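Local coordinates for protein muconate lactonizing enzyme (Corynebacterium glutamicum, PDB 3I4K) that belongs to the enolase superfamily, pairing an N-terminal capping domain with an alpha/beta barrel that holds a magnesium ion, at residues V222-Q227 and A269-L274; I216-G221 and T244-M249; E226-A231 and E235-I240; K287-A292 and T321-Y326; E252-P257 and L261-A266. All coordinates share one frame; numbering follows the deposited sequence.

Interaction 1: V222-Q227 and A269-L274; sequences VELFEQ and ADVIAL. With MG (magnesium ion), chain J.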
# COMPACT_ATOMS: atom_id res chain seq x y z
N VAL A 222 8.77 22.87 -23.00
CA VAL A 222 8.45 21.51 -22.57
C VAL A 222 8.54 21.48 -21.04
O VAL A 222 9.55 21.88 -20.46
CB VAL A 222 9.43 20.48 -23.19
CG1 VAL A 222 9.15 19.10 -22.63
CG2 VAL A 222 9.28 20.47 -24.71
N GLU A 223 7.48 21.00 -20.39
CA GLU A 223 7.41 20.98 -18.93
C GLU A 223 7.78 19.68 -18.25
O GLU A 223 7.89 19.64 -17.03
CB GLU A 223 6.00 21.30 -18.45
CG GLU A 223 5.37 22.52 -19.04
CD GLU A 223 4.08 22.86 -18.33
OE1 GLU A 223 3.25 21.94 -18.14
OE2 GLU A 223 3.90 24.04 -17.96
N LEU A 224 7.95 18.61 -19.00
CA LEU A 224 8.26 17.35 -18.36
C LEU A 224 9.07 16.43 -19.25
O LEU A 224 8.69 16.16 -20.39
CB LEU A 224 6.95 16.66 -17.95
CG LEU A 224 7.06 15.34 -17.17
CD1 LEU A 224 7.40 15.65 -15.72
CD2 LEU A 224 5.74 14.59 -17.22
N PHE A 225 10.18 15.95 -18.72
CA PHE A 225 11.02 15.03 -19.47
C PHE A 225 10.87 13.61 -18.92
O PHE A 225 11.44 13.28 -17.87
CB PHE A 225 12.49 15.44 -19.41
CG PHE A 225 12.76 16.85 -19.86
CD1 PHE A 225 12.11 17.39 -20.96
CD2 PHE A 225 13.71 17.63 -19.20
CE1 PHE A 225 12.40 18.69 -21.41
CE2 PHE A 225 14.01 18.91 -19.63
CZ PHE A 225 13.35 19.45 -20.74
N GLU A 226 10.10 12.78 -19.60
CA GLU A 226 9.91 11.40 -19.18
C GLU A 226 11.06 10.53 -19.69
O GLU A 226 11.44 10.62 -20.86
CB GLU A 226 8.58 10.85 -19.71
CG GLU A 226 8.37 9.35 -19.44
CD GLU A 226 6.98 8.86 -19.82
OE1 GLU A 226 6.17 9.67 -20.31
OE2 GLU A 226 6.69 7.66 -19.61
N GLN A 227 11.60 9.70 -18.79
CA GLN A 227 12.70 8.78 -19.06
C GLN A 227 13.51 9.07 -20.33
O GLN A 227 13.51 8.27 -21.27
CB GLN A 227 12.17 7.34 -19.12
CG GLN A 227 13.23 6.28 -18.86
CD GLN A 227 13.62 6.17 -17.38
OE1 GLN A 227 12.74 6.11 -16.50
NE2 GLN A 227 14.92 6.13 -17.10
N ALA A 269 13.50 12.03 -9.64
CA ALA A 269 12.32 12.43 -10.38
C ALA A 269 11.17 13.00 -9.54
O ALA A 269 10.89 12.51 -8.44
CB ALA A 269 11.79 11.25 -11.20
N ASP A 270 10.51 14.01 -10.09
CA ASP A 270 9.37 14.64 -9.44
C ASP A 270 8.14 13.78 -9.63
O ASP A 270 7.22 13.81 -8.81
CB ASP A 270 9.08 16.01 -10.06
CG ASP A 270 10.16 17.02 -9.76
OD1 ASP A 270 10.06 18.17 -10.26
OD2 ASP A 270 11.11 16.68 -9.04
N VAL A 271 8.11 13.00 -10.70
CA VAL A 271 6.95 12.17 -10.97
C VAL A 271 7.29 10.73 -11.33
O VAL A 271 8.33 10.46 -11.92
CB VAL A 271 6.13 12.78 -12.14
CG1 VAL A 271 4.74 12.12 -12.23
CG2 VAL A 271 6.03 14.29 -11.95
N ILE A 272 6.40 9.82 -10.97
CA ILE A 272 6.59 8.40 -11.28
C ILE A 272 5.44 7.92 -12.17
O ILE A 272 4.27 8.11 -11.83
CB ILE A 272 6.62 7.53 -10.02
CG1 ILE A 272 7.93 7.77 -9.25
CG2 ILE A 272 6.50 6.05 -10.40
CD1 ILE A 272 8.09 6.88 -8.05
N ALA A 273 5.79 7.31 -13.30
CA ALA A 273 4.78 6.79 -14.22
C ALA A 273 4.32 5.45 -13.66
O ALA A 273 4.98 4.43 -13.84
CB ALA A 273 5.39 6.61 -15.62
N LEU A 274 3.19 5.46 -12.96
CA LEU A 274 2.65 4.25 -12.36
C LEU A 274 1.71 3.53 -13.31
O LEU A 274 0.73 4.09 -13.78
CB LEU A 274 1.96 4.64 -11.04
CG LEU A 274 0.88 3.89 -10.25
CD1 LEU A 274 0.80 2.42 -10.59
CD2 LEU A 274 1.18 4.12 -8.77
MG MG J . 7.15 6.05 -20.97
O HOH W 1 9.24 6.09 -20.88

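Interaction 2: I216-G221 and T244-M249; sequences ILAEAG and TNVSVM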
# COMPACT_ATOMS: atom_id res chain seq x y z
N ILE A 216 17.37 22.95 -24.68
CA ILE A 216 16.69 23.60 -25.79
C ILE A 216 15.19 23.38 -25.69
O ILE A 216 14.40 24.30 -25.95
CB ILE A 216 17.20 23.06 -27.14
CG1 ILE A 216 18.69 23.37 -27.30
CG2 ILE A 216 16.41 23.69 -28.30
CD1 ILE A 216 19.35 22.62 -28.44
N LEU A 217 14.78 22.18 -25.31
CA LEU A 217 13.37 21.87 -25.16
C LEU A 217 12.77 22.60 -23.96
O LEU A 217 11.59 22.95 -23.97
CB LEU A 217 13.14 20.37 -25.01
CG LEU A 217 13.51 19.53 -26.23
CD1 LEU A 217 13.06 18.09 -26.02
CD2 LEU A 217 12.83 20.10 -27.47
N ALA A 218 13.58 22.81 -22.92
CA ALA A 218 13.11 23.50 -21.73
C ALA A 218 12.81 24.96 -22.05
O ALA A 218 11.82 25.54 -21.58
CB ALA A 218 14.17 23.41 -20.63
N GLU A 219 13.69 25.57 -22.85
CA GLU A 219 13.52 26.96 -23.23
C GLU A 219 12.31 27.10 -24.14
O GLU A 219 11.66 28.15 -24.16
CB GLU A 219 14.78 27.45 -23.95
CG GLU A 219 14.78 28.94 -24.28
CD GLU A 219 16.13 29.43 -24.79
OE1 GLU A 219 16.58 28.95 -25.86
OE2 GLU A 219 16.74 30.29 -24.13
N ALA A 220 11.99 26.03 -24.87
CA ALA A 220 10.84 26.03 -25.79
C ALA A 220 9.51 25.82 -25.07
O ALA A 220 8.45 25.93 -25.68
CB ALA A 220 11.03 24.97 -26.86
N GLY A 221 9.57 25.49 -23.78
CA GLY A 221 8.34 25.29 -23.04
C GLY A 221 7.99 23.88 -22.62
O GLY A 221 6.98 23.70 -21.94
N THR A 244 18.45 21.90 -16.04
CA THR A 244 17.34 22.52 -16.77
C THR A 244 16.17 23.02 -15.94
O THR A 244 15.32 23.75 -16.45
CB THR A 244 16.76 21.55 -17.80
OG1 THR A 244 16.06 20.49 -17.12
CG2 THR A 244 17.87 20.98 -18.67
N ASN A 245 16.12 22.63 -14.68
CA ASN A 245 15.04 23.01 -13.79
C ASN A 245 13.67 22.50 -14.22
O ASN A 245 12.64 22.99 -13.73
CB ASN A 245 14.98 24.54 -13.58
CG ASN A 245 15.65 24.97 -12.28
OD1 ASN A 245 15.54 24.27 -11.27
ND2 ASN A 245 16.33 26.11 -12.30
N VAL A 246 13.62 21.53 -15.13
CA VAL A 246 12.32 20.99 -15.51
C VAL A 246 12.19 19.57 -14.96
O VAL A 246 13.15 18.78 -14.96
CB VAL A 246 12.07 21.02 -17.06
CG1 VAL A 246 13.23 21.65 -17.77
CG2 VAL A 246 11.77 19.62 -17.58
N SER A 247 11.01 19.27 -14.44
CA SER A 247 10.74 17.97 -13.84
C SER A 247 11.00 16.84 -14.79
O SER A 247 10.92 16.99 -16.02
CB SER A 247 9.28 17.88 -13.39
OG SER A 247 8.99 18.87 -12.44
N VAL A 248 11.29 15.70 -14.19
CA VAL A 248 11.55 14.46 -14.89
C VAL A 248 10.54 13.44 -14.38
O VAL A 248 10.13 13.50 -13.22
CB VAL A 248 12.98 13.96 -14.59
CG1 VAL A 248 13.07 12.45 -14.80
CG2 VAL A 248 13.99 14.70 -15.46
N MSE A 249 10.11 12.54 -15.24
CA MSE A 249 9.18 11.48 -14.84
C MSE A 249 9.88 10.15 -15.10
O MSE A 249 10.38 9.91 -16.21
CB MSE A 249 7.85 11.55 -15.62
CG MSE A 249 6.94 10.33 -15.39
SE MSE A 249 5.04 10.68 -15.65
CE MSE A 249 5.00 10.58 -17.60

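Interaction 3: E226-A231 and E235-I240; sequences EQPTPA and ETLREI. With MG (magnesium ion), chain J.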
# COMPACT_ATOMS: atom_id res chain seq x y z
N GLU A 226 10.10 12.78 -19.60
CA GLU A 226 9.91 11.40 -19.18
C GLU A 226 11.06 10.53 -19.69
O GLU A 226 11.44 10.62 -20.86
CB GLU A 226 8.58 10.85 -19.71
CG GLU A 226 8.37 9.35 -19.44
CD GLU A 226 6.98 8.86 -19.82
OE1 GLU A 226 6.17 9.67 -20.31
OE2 GLU A 226 6.69 7.66 -19.61
N GLN A 227 11.60 9.70 -18.79
CA GLN A 227 12.70 8.78 -19.06
C GLN A 227 13.51 9.07 -20.33
O GLN A 227 13.51 8.27 -21.27
CB GLN A 227 12.17 7.34 -19.12
CG GLN A 227 13.23 6.28 -18.86
CD GLN A 227 13.62 6.17 -17.38
OE1 GLN A 227 12.74 6.11 -16.50
NE2 GLN A 227 14.92 6.13 -17.10
N PRO A 228 14.22 10.20 -20.37
CA PRO A 228 15.00 10.53 -21.56
C PRO A 228 16.23 9.64 -21.72
O PRO A 228 16.73 9.45 -22.84
CB PRO A 228 15.40 11.97 -21.32
CG PRO A 228 15.58 12.01 -19.82
CD PRO A 228 14.35 11.25 -19.35
N THR A 229 16.69 9.09 -20.60
CA THR A 229 17.90 8.29 -20.56
C THR A 229 17.74 6.90 -19.92
O THR A 229 16.70 6.57 -19.36
CB THR A 229 18.96 9.09 -19.81
OG1 THR A 229 18.40 9.56 -18.58
CG2 THR A 229 19.39 10.30 -20.63
N PRO A 230 18.79 6.06 -20.00
CA PRO A 230 18.77 4.70 -19.44
C PRO A 230 18.14 4.52 -18.06
O PRO A 230 18.39 5.32 -17.14
CB PRO A 230 20.24 4.30 -19.48
CG PRO A 230 20.74 5.00 -20.71
CD PRO A 230 20.12 6.37 -20.55
N ALA A 231 17.36 3.46 -17.91
CA ALA A 231 16.65 3.15 -16.66
C ALA A 231 17.53 3.05 -15.42
O ALA A 231 17.12 3.42 -14.32
CB ALA A 231 15.88 1.85 -16.81
N GLU A 235 21.27 8.92 -11.37
CA GLU A 235 22.04 10.15 -11.16
C GLU A 235 21.88 11.11 -12.34
O GLU A 235 21.87 12.33 -12.17
CB GLU A 235 23.52 9.82 -10.92
CG GLU A 235 23.82 9.35 -9.50
CD GLU A 235 25.28 8.91 -9.31
OE1 GLU A 235 26.18 9.56 -9.85
OE2 GLU A 235 25.52 7.91 -8.60
N THR A 236 21.74 10.56 -13.54
CA THR A 236 21.56 11.39 -14.72
C THR A 236 20.19 12.07 -14.75
O THR A 236 20.07 13.22 -15.18
CB THR A 236 21.79 10.56 -15.99
OG1 THR A 236 23.20 10.36 -16.15
CG2 THR A 236 21.23 11.25 -17.20
N LEU A 237 19.15 11.38 -14.30
CA LEU A 237 17.81 11.98 -14.28
C LEU A 237 17.84 13.19 -13.34
O LEU A 237 17.24 14.24 -13.63
CB LEU A 237 16.77 10.99 -13.78
CG LEU A 237 16.63 9.66 -14.54
CD1 LEU A 237 15.52 8.85 -13.92
CD2 LEU A 237 16.35 9.91 -16.02
N ARG A 238 18.54 13.03 -12.22
CA ARG A 238 18.68 14.11 -11.24
C ARG A 238 19.48 15.27 -11.85
O ARG A 238 19.14 16.44 -11.67
CB ARG A 238 19.42 13.60 -9.99
CG ARG A 238 19.86 14.69 -9.02
CD ARG A 238 18.70 15.53 -8.56
NE ARG A 238 19.08 16.53 -7.57
CZ ARG A 238 18.32 17.57 -7.22
NH1 ARG A 238 17.13 17.75 -7.80
NH2 ARG A 238 18.75 18.44 -6.31
N GLU A 239 20.54 14.92 -12.56
CA GLU A 239 21.40 15.92 -13.19
C GLU A 239 20.66 16.70 -14.29
O GLU A 239 20.86 17.91 -14.41
CB GLU A 239 22.66 15.25 -13.77
CG GLU A 239 23.71 16.23 -14.33
CD GLU A 239 24.21 17.24 -13.29
OE1 GLU A 239 24.89 18.22 -13.68
OE2 GLU A 239 23.94 17.07 -12.08
N ILE A 240 19.80 16.04 -15.07
CA ILE A 240 19.14 16.83 -16.11
C ILE A 240 18.24 17.88 -15.48
O ILE A 240 18.11 18.98 -16.01
CB ILE A 240 18.31 16.00 -17.15
CG1 ILE A 240 16.88 15.86 -16.69
CG2 ILE A 240 18.94 14.65 -17.45
CD1 ILE A 240 15.94 15.71 -17.84
MG MG J . 7.15 6.05 -20.97
O HOH W 1 9.24 6.09 -20.88

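Interaction 4: K287-A292 and T321-Y326; sequences KIAAIA and TKAISY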
# COMPACT_ATOMS: atom_id res chain seq x y z
N LYS A 287 1.73 -0.32 -3.62
CA LYS A 287 3.01 -0.14 -2.95
C LYS A 287 3.80 0.99 -3.61
O LYS A 287 4.40 1.81 -2.91
CB LYS A 287 3.81 -1.44 -2.98
CG LYS A 287 3.06 -2.61 -2.33
CD LYS A 287 3.93 -3.85 -2.30
CE LYS A 287 3.16 -5.07 -1.82
NZ LYS A 287 4.01 -6.28 -1.89
N ILE A 288 3.80 1.04 -4.94
CA ILE A 288 4.52 2.09 -5.64
C ILE A 288 3.98 3.44 -5.17
O ILE A 288 4.73 4.35 -4.84
CB ILE A 288 4.32 2.02 -7.19
CG1 ILE A 288 4.82 0.68 -7.74
CG2 ILE A 288 5.06 3.19 -7.85
CD1 ILE A 288 6.35 0.48 -7.77
N ALA A 289 2.65 3.55 -5.14
CA ALA A 289 2.01 4.80 -4.73
C ALA A 289 2.37 5.21 -3.30
O ALA A 289 2.61 6.39 -3.03
CB ALA A 289 0.50 4.67 -4.88
N ALA A 290 2.38 4.24 -2.39
CA ALA A 290 2.69 4.50 -0.98
C ALA A 290 4.09 5.10 -0.84
O ALA A 290 4.27 6.08 -0.13
CB ALA A 290 2.62 3.20 -0.19
N ILE A 291 5.06 4.49 -1.52
CA ILE A 291 6.43 4.95 -1.45
C ILE A 291 6.57 6.33 -2.09
O ILE A 291 7.12 7.25 -1.49
CB ILE A 291 7.37 3.93 -2.12
CG1 ILE A 291 7.36 2.64 -1.29
CG2 ILE A 291 8.78 4.49 -2.26
CD1 ILE A 291 7.87 1.42 -2.04
N ALA A 292 6.05 6.49 -3.31
CA ALA A 292 6.12 7.78 -3.98
C ALA A 292 5.51 8.88 -3.10
O ALA A 292 6.13 9.92 -2.85
CB ALA A 292 5.37 7.70 -5.32
N THR A 321 -6.96 5.54 -5.70
CA THR A 321 -5.64 5.96 -5.24
C THR A 321 -5.44 7.48 -5.27
O THR A 321 -5.22 8.07 -6.32
CB THR A 321 -4.56 5.27 -6.07
OG1 THR A 321 -4.75 3.85 -6.00
CG2 THR A 321 -3.17 5.62 -5.54
N LYS A 322 -5.50 8.09 -4.09
CA LYS A 322 -5.35 9.53 -3.97
C LYS A 322 -3.98 10.01 -4.46
O LYS A 322 -3.85 11.12 -4.99
CB LYS A 322 -5.55 9.93 -2.51
CG LYS A 322 -6.13 11.31 -2.29
CD LYS A 322 -5.15 12.40 -2.58
CE LYS A 322 -5.80 13.76 -2.36
NZ LYS A 322 -6.99 13.94 -3.22
N ALA A 323 -2.97 9.17 -4.27
CA ALA A 323 -1.60 9.51 -4.67
C ALA A 323 -1.42 9.64 -6.19
O ALA A 323 -0.36 10.06 -6.65
CB ALA A 323 -0.63 8.48 -4.10
N ILE A 324 -2.43 9.24 -6.98
CA ILE A 324 -2.35 9.43 -8.43
C ILE A 324 -2.76 10.88 -8.44
O ILE A 324 -3.94 11.22 -8.49
CB ILE A 324 -3.39 8.62 -9.22
CG1 ILE A 324 -3.06 7.13 -9.16
CG2 ILE A 324 -3.42 9.12 -10.68
CD1 ILE A 324 -1.80 6.75 -9.94
N SER A 325 -1.76 11.73 -8.34
CA SER A 325 -1.92 13.17 -8.23
C SER A 325 -1.52 13.99 -9.44
O SER A 325 -1.51 15.22 -9.39
CB SER A 325 -1.06 13.62 -7.05
OG SER A 325 0.22 13.02 -7.20
N TYR A 326 -1.19 13.31 -10.54
CA TYR A 326 -0.76 13.99 -11.74
C TYR A 326 -1.53 13.54 -12.99
O TYR A 326 -0.94 13.35 -14.06
CB TYR A 326 0.74 13.78 -11.93
CG TYR A 326 1.37 14.64 -12.99
CD1 TYR A 326 1.24 16.02 -12.95
CD2 TYR A 326 2.08 14.07 -14.05
CE1 TYR A 326 1.81 16.82 -13.92
CE2 TYR A 326 2.66 14.86 -15.03
CZ TYR A 326 2.52 16.24 -14.96
OH TYR A 326 3.12 17.03 -15.91

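Interaction 5: E252-P257 and L261-A266; sequences ESVWTP and LAVVKA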
# COMPACT_ATOMS: atom_id res chain seq x y z
N GLU A 252 10.80 3.60 -17.18
CA GLU A 252 11.53 2.34 -17.15
C GLU A 252 12.40 2.19 -15.91
O GLU A 252 12.76 1.08 -15.54
CB GLU A 252 12.39 2.12 -18.42
CG GLU A 252 12.58 3.31 -19.33
CD GLU A 252 11.38 3.62 -20.21
OE1 GLU A 252 11.30 3.13 -21.36
OE2 GLU A 252 10.52 4.38 -19.75
N SER A 253 12.74 3.31 -15.26
CA SER A 253 13.55 3.23 -14.05
C SER A 253 12.74 2.69 -12.87
O SER A 253 13.32 2.22 -11.89
CB SER A 253 14.08 4.62 -13.64
OG SER A 253 15.09 5.07 -14.51
N VAL A 254 11.41 2.74 -12.94
CA VAL A 254 10.60 2.26 -11.82
C VAL A 254 9.52 1.23 -12.16
O VAL A 254 8.48 1.57 -12.69
CB VAL A 254 9.88 3.44 -11.09
CG1 VAL A 254 9.00 2.90 -9.94
CG2 VAL A 254 10.91 4.44 -10.54
N TRP A 255 9.80 -0.03 -11.84
CA TRP A 255 8.85 -1.12 -12.05
C TRP A 255 8.42 -1.65 -10.67
O TRP A 255 7.24 -1.95 -10.43
CB TRP A 255 9.51 -2.31 -12.76
CG TRP A 255 9.95 -2.17 -14.17
CD1 TRP A 255 10.62 -1.13 -14.73
CD2 TRP A 255 9.93 -3.21 -15.15
NE1 TRP A 255 11.05 -1.47 -16.00
CE2 TRP A 255 10.64 -2.74 -16.28
CE3 TRP A 255 9.39 -4.51 -15.18
CZ2 TRP A 255 10.83 -3.53 -17.43
CZ3 TRP A 255 9.58 -5.29 -16.33
CH2 TRP A 255 10.29 -4.79 -17.43
N THR A 256 9.39 -1.79 -9.77
CA THR A 256 9.16 -2.33 -8.43
C THR A 256 9.24 -1.32 -7.28
O THR A 256 9.79 -0.23 -7.43
CB THR A 256 10.18 -3.44 -8.14
OG1 THR A 256 11.45 -2.83 -7.84
CG2 THR A 256 10.36 -4.35 -9.36
N PRO A 257 8.68 -1.68 -6.11
CA PRO A 257 8.69 -0.82 -4.91
C PRO A 257 10.13 -0.44 -4.57
O PRO A 257 10.42 0.72 -4.26
CB PRO A 257 8.07 -1.72 -3.84
CG PRO A 257 7.04 -2.50 -4.63
CD PRO A 257 7.81 -2.86 -5.90
N LEU A 261 11.79 3.29 -4.35
CA LEU A 261 12.54 3.73 -3.19
C LEU A 261 13.89 4.29 -3.64
O LEU A 261 14.37 5.28 -3.10
CB LEU A 261 12.78 2.54 -2.25
CG LEU A 261 12.84 2.76 -0.73
CD1 LEU A 261 13.64 1.61 -0.11
CD2 LEU A 261 13.46 4.10 -0.38
N ALA A 262 14.50 3.64 -4.64
CA ALA A 262 15.79 4.05 -5.17
C ALA A 262 15.70 5.44 -5.80
O ALA A 262 16.61 6.27 -5.64
CB ALA A 262 16.30 3.03 -6.19
N VAL A 263 14.62 5.70 -6.52
CA VAL A 263 14.41 7.00 -7.14
C VAL A 263 14.21 8.06 -6.04
O VAL A 263 14.71 9.17 -6.13
CB VAL A 263 13.18 6.95 -8.09
CG1 VAL A 263 12.70 8.35 -8.42
CG2 VAL A 263 13.57 6.22 -9.38
N VAL A 264 13.47 7.70 -4.99
CA VAL A 264 13.24 8.64 -3.89
C VAL A 264 14.57 9.02 -3.24
O VAL A 264 14.85 10.20 -3.01
CB VAL A 264 12.31 8.03 -2.81
CG1 VAL A 264 12.38 8.85 -1.51
CG2 VAL A 264 10.89 7.99 -3.32
N LYS A 265 15.39 8.02 -2.94
CA LYS A 265 16.69 8.28 -2.33
C LYS A 265 17.64 9.06 -3.24
O LYS A 265 18.49 9.80 -2.76
CB LYS A 265 17.37 6.98 -1.94
CG LYS A 265 16.73 6.21 -0.79
CD LYS A 265 17.57 4.97 -0.52
CE LYS A 265 16.89 3.99 0.40
NZ LYS A 265 17.67 2.71 0.45
N ALA A 266 17.52 8.88 -4.55
CA ALA A 266 18.41 9.59 -5.47
C ALA A 266 17.85 10.94 -5.92
O ALA A 266 18.52 11.67 -6.65
CB ALA A 266 18.70 8.73 -6.68

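Interaction 1: V222-Q227 and A269-L274
Leu-224 reaches over with its CD1 methyl to lie against CG2 of Val-271, 4.2 Å away, and these two branches make the apolar part of a small contact. Two residues further along each strand the same register continues: OE2 of Glu-226 comes to 4.3 Å from CB of Ala-273, a plain van der Waals approach. The backbones stay well apart, with 8.5 Å between CA of Glu-226 and CA of Ala-273. That spacing fits second neighbours in a parallel sheet, since strand 247-250 runs between them and its selenomethionine Met-249 touches Leu-224, Glu-226 and Val-271.

Glu-226 leaves its strand fully extended, CG anti to the backbone N (chi1 174°), which carries the carboxylate to the metal. Its OE2 binds the magnesium ion at 2.2 Å, while OE1 stays 3.8 Å from that ion, so coordination is through one oxygen. OE1 instead forms a salt bridge with Lys-169, and the two anchors together should fix the rotation of the carboxylate. Asp-200 and Asp-251 complete the protein share of the site, and water 1 occupies a further position at 2.1 Å from the magnesium ion.

Residues facing the opposite way lock the strands to the outer helices of the barrel: Phe-225 packs on helix 207-219, and Ile-272 on helix 282-294.

Interaction 2: I216-G221 and T244-M249
Val-246 meets Ala-218 where two outer helices of the alpha/beta barrel approach each other: helix 207-219 comes in near its end, and helix 234-244 has just given way to the short turn leading into strand 247-250. From CB, which points at the helix, Val-246 forks. Its CG1 branch presses on CB of Ala-218 at 3.5 Å, closer than carbon atoms usually sit. The other branch, CG2, turns to Phe-225 of strand 224-226, so the valine wedges between a helix and the sheet. A chi1 of -2° brings CG1 almost into line with the backbone N, an eclipsed and therefore doubtful torsion, so the closeness of CG1 should not be pressed.

Ala-218 has a looser neighbour in Thr-244, the two CB atoms lying 4.3 Å apart. Both residues also touch the ring of Phe-225, which joins the apolar cluster.

Just beyond, helix 207-219 ends in a Schellman motif at Gly-221, whose phi of 110° is positive. Across the contact the turn has its own polar fixing: OG1 of Thr-244 bonds to O of Ile-240, and it also accepts a weak hydrogen bond of 3.3 Å from N of Val-246.

Interaction 3: E226-A231 and E235-I240
NE2 of Gln-227 is held by two oxygens while it rests against a methyl of the facing helix, CD2 of Leu-237, at 4.2 Å. One bond goes to O of Thr-229, 2.9 Å from NE2 and nearly straight at 169°, with the acceptor lying 6° out of the amide plane; the other goes to OG of Ser-253. OE1 takes the backbone N of Asp-251, giving bonds at both ends of the amide, which should fix its rotation. This is a beta-alpha loop at the C-terminal end of a barrel strand, folded back on the helix that follows it, with the metal ligand Glu-226 directed away on the inner side.

Leu-237 is the centre of the apolar packing. Its CD2 branch sits 4.1 Å from CD of Pro-228 and also approaches OG1 of Thr-229, Leu-237 and Thr-229 running past each other in opposite senses. That hydroxyl oxygen also has a methyl beside it, CG2 of Thr-236, at 3.6 Å. Thr-236 presents CG2 to the loop because it lies anti to the backbone N (chi1 -76°, measured to OG1). Its OG1 is thereby turned to other partners, Asp-233 and Arg-207.

One helical turn beyond Thr-236, Ile-240 extends the same apolar surface and also touches helix 207-219 through Leu-211 and Leu-214. Val-248 of strand 247-250 touches both Leu-237 and Ile-240. The proline ring finishes the contact, CG of Pro-228 standing 4.2 Å from CD1 of Ile-240.

Interaction 4: K287-A292 and T321-Y326
Thr-321 meets Ala-289 first, its CG2 methyl 3.8 Å from CB of the alanine. CG2 lies anti to the backbone N, and with chi1 at -56° for OG1 the hydroxyl is left beside that nitrogen, where it bonds to Phe-317 and Lys-286. The chain then turns. Lys-322 heads outward and packs on Ala-94 of the second subunit, while a type I beta turn brings N of Ile-324 to 3.1 Å from O of Thr-321.

This turn returns Ala-323 to the helix. Its CB is 4.0 Å from CB of Ala-289, and it is equally near O of Ala-289. Ile-324, at the centre of an inverse gamma turn, projects from CA away from the helix and packs on Leu-274 and Cys-299 of the barrel strands. Tyr-326 follows, its ring against Val-271 and its backbone O bonded to ND1 of His-300.

Helix 282-294 is thus covered on this side by the connection from helix 308-320 to strand 324-325; on another side Lys-287 forms a salt bridge with Glu-293 of the second subunit. The chemistry across the contact is methyl against methyl. With two alanines facing, CA of Ala-289 lies 5.9 Å from CA of Ala-323, and dispersion over a small area joins the backbones.

Interaction 5: E252-P257 and L261-A266
Val-254 and Val-263 form the tight part of this contact, their side chains crossing at about a right angle and their CG2 methyls only 3.4 Å apart, less than a usual van der Waals separation. In both valines CG2 sits beside the backbone N, with CG1 anti to it (chi1 179° in Val-254), and this sends one methyl of each at the other. Leu-234 of helix 234-244 also touches Val-263, and Ser-253 packs beside Leu-234 and Leu-237, so the valine pair is closed in by the neighbouring helix.

A backbone bond holds the other end. N of Leu-261 donates to O of Pro-257 at 2.9 Å, with an N-H...O angle of 153°, a regular bond of the first helical turn; CB of Leu-261 lies 3.6 Å from the same oxygen. The pyrrolidine ring of Pro-257 faces elsewhere, toward helix 282-294 and Ala-294 of the second subunit.

The looser side carries no such close pair: Lys-265 is exposed, though it packs on Val-264 of the second subunit. Trp-255 takes no part in the valine packing; its indole meets Tyr-105 edge-to-face and also touches Trp-61.

At the helix start, Thr-256 occupies the N-cap and its OG1 caps a backbone N of the first turn, while OE1 of Glu-259 accepts a bond from N of Thr-256. This reciprocal pairing is consistent with a capping box, set here in a beta-alpha loop of the enolase-type barrel.

Going from the N terminus, 216-221 opens interaction 2, and 222-227 opens interaction 1 directly after it. Interaction 3 starts from the same strand end, sharing Glu-226 and Gln-227 with interaction 1, and closes at once on helix 234-244; it nests inside the loop of interaction 2, which closes at 244-249. Interaction 5 follows in series, a short loop folded onto its own helix and nested within interaction 1. When 269-274 closes interaction 1, that loop has crossed interaction 2. Interaction 4 comes last, joining helix 282-294 to the segment 321-326. Together they tie successive beta-alpha units of the barrel, and interactions 4 and 5 both border the second subunit.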